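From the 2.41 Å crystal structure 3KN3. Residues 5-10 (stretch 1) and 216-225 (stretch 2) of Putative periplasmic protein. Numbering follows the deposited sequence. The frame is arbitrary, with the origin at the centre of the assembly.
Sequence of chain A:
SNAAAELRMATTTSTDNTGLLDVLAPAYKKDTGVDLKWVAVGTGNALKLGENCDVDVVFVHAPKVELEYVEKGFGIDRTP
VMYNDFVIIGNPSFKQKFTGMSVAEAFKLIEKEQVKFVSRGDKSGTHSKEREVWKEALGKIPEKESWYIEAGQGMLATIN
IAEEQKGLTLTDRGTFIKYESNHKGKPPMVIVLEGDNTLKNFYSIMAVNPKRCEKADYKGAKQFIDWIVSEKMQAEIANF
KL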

# COMPACT_ATOMS: atom_id res chain seq x y z
N ALA A 5 -8.61 21.09 -19.58
CA ALA A 5 -7.26 20.94 -19.08
C ALA A 5 -7.12 19.55 -18.46
O ALA A 5 -8.04 19.06 -17.79
CB ALA A 5 -6.94 22.00 -18.06
N GLU A 6 -5.99 18.91 -18.69
CA GLU A 6 -5.76 17.60 -18.12
C GLU A 6 -4.36 17.44 -17.58
O GLU A 6 -3.47 18.25 -17.86
CB GLU A 6 -6.06 16.51 -19.15
CG GLU A 6 -5.07 16.47 -20.28
CD GLU A 6 -5.53 15.60 -21.44
OE1 GLU A 6 -6.54 15.97 -22.10
OE2 GLU A 6 -4.89 14.56 -21.69
N LEU A 7 -4.17 16.40 -16.79
CA LEU A 7 -2.88 16.06 -16.23
C LEU A 7 -2.63 14.58 -16.53
O LEU A 7 -3.48 13.74 -16.25
CB LEU A 7 -2.87 16.33 -14.73
CG LEU A 7 -1.52 15.99 -14.10
CD1 LEU A 7 -0.50 17.07 -14.41
CD2 LEU A 7 -1.66 15.81 -12.61
N ARG A 8 -1.47 14.27 -17.11
CA ARG A 8 -1.21 12.90 -17.56
C ARG A 8 -0.42 12.13 -16.54
O ARG A 8 0.66 12.56 -16.12
CB ARG A 8 -0.48 12.89 -18.91
CG ARG A 8 -1.35 13.32 -20.06
CD ARG A 8 -0.51 13.83 -21.22
NE ARG A 8 -1.32 13.97 -22.43
CZ ARG A 8 -2.00 15.06 -22.76
NH1 ARG A 8 -1.95 16.13 -21.98
NH2 ARG A 8 -2.71 15.08 -23.88
N MSE A 9 -0.93 10.96 -16.18
CA MSE A 9 -0.35 10.20 -15.10
C MSE A 9 -0.05 8.76 -15.48
O MSE A 9 -0.86 8.09 -16.12
CB MSE A 9 -1.31 10.21 -13.92
CG MSE A 9 -1.13 9.07 -12.93
SE MSE A 9 -2.29 9.26 -11.35
CE MSE A 9 -2.66 11.20 -11.50
N ALA A 10 1.13 8.30 -15.09
CA ALA A 10 1.45 6.89 -15.20
C ALA A 10 1.33 6.27 -13.82
O ALA A 10 2.01 6.70 -12.89
CB ALA A 10 2.85 6.70 -15.75
N ALA A 216 7.06 18.42 -20.21
CA ALA A 216 6.14 17.94 -19.19
C ALA A 216 5.40 19.14 -18.59
O ALA A 216 5.97 20.21 -18.45
CB ALA A 216 6.89 17.18 -18.12
N ASP A 217 4.13 18.96 -18.27
CA ASP A 217 3.38 20.00 -17.60
C ASP A 217 3.73 19.99 -16.10
O ASP A 217 3.01 19.44 -15.28
CB ASP A 217 1.87 19.79 -17.83
CG ASP A 217 1.03 20.91 -17.26
OD1 ASP A 217 1.62 21.84 -16.68
OD2 ASP A 217 -0.22 20.87 -17.40
N TYR A 218 4.86 20.59 -15.75
CA TYR A 218 5.31 20.55 -14.37
C TYR A 218 4.42 21.43 -13.49
O TYR A 218 4.20 21.13 -12.31
CB TYR A 218 6.76 20.96 -14.23
CG TYR A 218 7.17 21.12 -12.77
CD1 TYR A 218 7.21 20.02 -11.92
CD2 TYR A 218 7.50 22.37 -12.25
CE1 TYR A 218 7.57 20.17 -10.59
CE2 TYR A 218 7.87 22.52 -10.93
CZ TYR A 218 7.90 21.43 -10.10
OH TYR A 218 8.26 21.61 -8.78
N LYS A 219 3.90 22.51 -14.09
CA LYS A 219 2.92 23.33 -13.41
C LYS A 219 1.73 22.49 -12.98
O LYS A 219 1.36 22.48 -11.80
CB LYS A 219 2.49 24.49 -14.29
CG LYS A 219 3.50 25.62 -14.26
CD LYS A 219 3.11 26.79 -15.15
CE LYS A 219 4.14 27.93 -15.03
NZ LYS A 219 3.70 29.08 -15.85
N GLY A 220 1.15 21.77 -13.94
CA GLY A 220 0.03 20.90 -13.65
C GLY A 220 0.39 19.89 -12.57
O GLY A 220 -0.42 19.61 -11.70
N ALA A 221 1.60 19.36 -12.64
CA ALA A 221 2.04 18.38 -11.65
C ALA A 221 2.13 18.97 -10.24
O ALA A 221 1.60 18.40 -9.27
CB ALA A 221 3.39 17.78 -12.07
N LYS A 222 2.78 20.12 -10.12
CA LYS A 222 2.93 20.76 -8.83
C LYS A 222 1.56 21.17 -8.24
O LYS A 222 1.32 21.08 -7.03
CB LYS A 222 3.88 21.96 -8.93
CG LYS A 222 3.92 22.84 -7.72
CD LYS A 222 4.89 22.35 -6.66
CE LYS A 222 4.91 23.32 -5.46
NZ LYS A 222 4.73 24.76 -5.88
N GLN A 223 0.65 21.60 -9.11
CA GLN A 223 -0.68 21.97 -8.65
C GLN A 223 -1.41 20.78 -8.02
O GLN A 223 -1.98 20.88 -6.94
CB GLN A 223 -1.50 22.54 -9.79
CG GLN A 223 -2.89 22.99 -9.39
CD GLN A 223 -3.73 23.40 -10.60
OE1 GLN A 223 -3.37 24.33 -11.33
NE2 GLN A 223 -4.84 22.69 -10.82
N PHE A 224 -1.37 19.65 -8.71
CA PHE A 224 -2.00 18.45 -8.20
C PHE A 224 -1.39 18.01 -6.88
O PHE A 224 -2.09 17.63 -5.95
CB PHE A 224 -1.87 17.34 -9.21
CG PHE A 224 -2.45 16.05 -8.75
CD1 PHE A 224 -3.81 15.95 -8.51
CD2 PHE A 224 -1.65 14.95 -8.56
CE1 PHE A 224 -4.36 14.75 -8.10
CE2 PHE A 224 -2.20 13.75 -8.15
CZ PHE A 224 -3.55 13.65 -7.91
N ILE A 225 -0.07 18.07 -6.80
CA ILE A 225 0.63 17.67 -5.59
C ILE A 225 0.28 18.61 -4.43
O ILE A 225 0.06 18.16 -3.31
CB ILE A 225 2.16 17.61 -5.82
CG1 ILE A 225 2.54 16.35 -6.60
CG2 ILE A 225 2.92 17.68 -4.51
CD1 ILE A 225 3.98 16.34 -7.03

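The most unusual feature of this contact is a leucine methyl resting on bare helix backbone. Leu 7 sits on the strand and points its CA-to-CB bond toward the helix. Its chain takes chi1 t and chi2 p. Leu 7 CD1 ends against the helix backbone, 3.5 Å from Gly 220 C and 3.6 Å from Ala 221 N.

Gly 220 has no side chain, so the backbone itself is open to the leucine methyl. The strand and helix come closest here by CA atoms, with Leu 7 CA 6.2 Å from Gly 220 CA. A CB on Gly 220 would point toward the strand. It would lie tight against Leu 7 CD1, at 3.2 Å, and would clash with Asp 217 OD2 at 2.6 Å.

The strand, which runs on past Ala 10, and the helix, which begins at Tyr 218 and continues past Ile 225, cross nearly at right angles. Their axes make an angle of 83° and approach to 8.6 Å. Such a crossing keeps the contact local. The two stretches bury 212 Å² in total, counting both sides. No hydrogen bond joins them.

The other methyl of Leu 7 meets Phe 224, one turn further along the helix. Leu 7 CD2 lies 3.7 Å from Phe 224 CB. Met 9, present as selenomethionine, follows on the strand, and Met 9 CE is 4.2 Å from Phe 224 CE2. Both approach the ring obliquely. These are apolar contacts, made by van der Waals packing and the exclusion of water.

Two polar interactions lie within single stretches. Asp 217 caps the helix: Asp 217 OD1 accepts from Gly 220 N at 2.8 Å, satisfying an amide at the first turn. On the strand, Arg 8 NH2 and Glu 6 OE2 form a salt bridge at 3.1 Å. It rests on charge alone, with no N-H aimed at the oxygen.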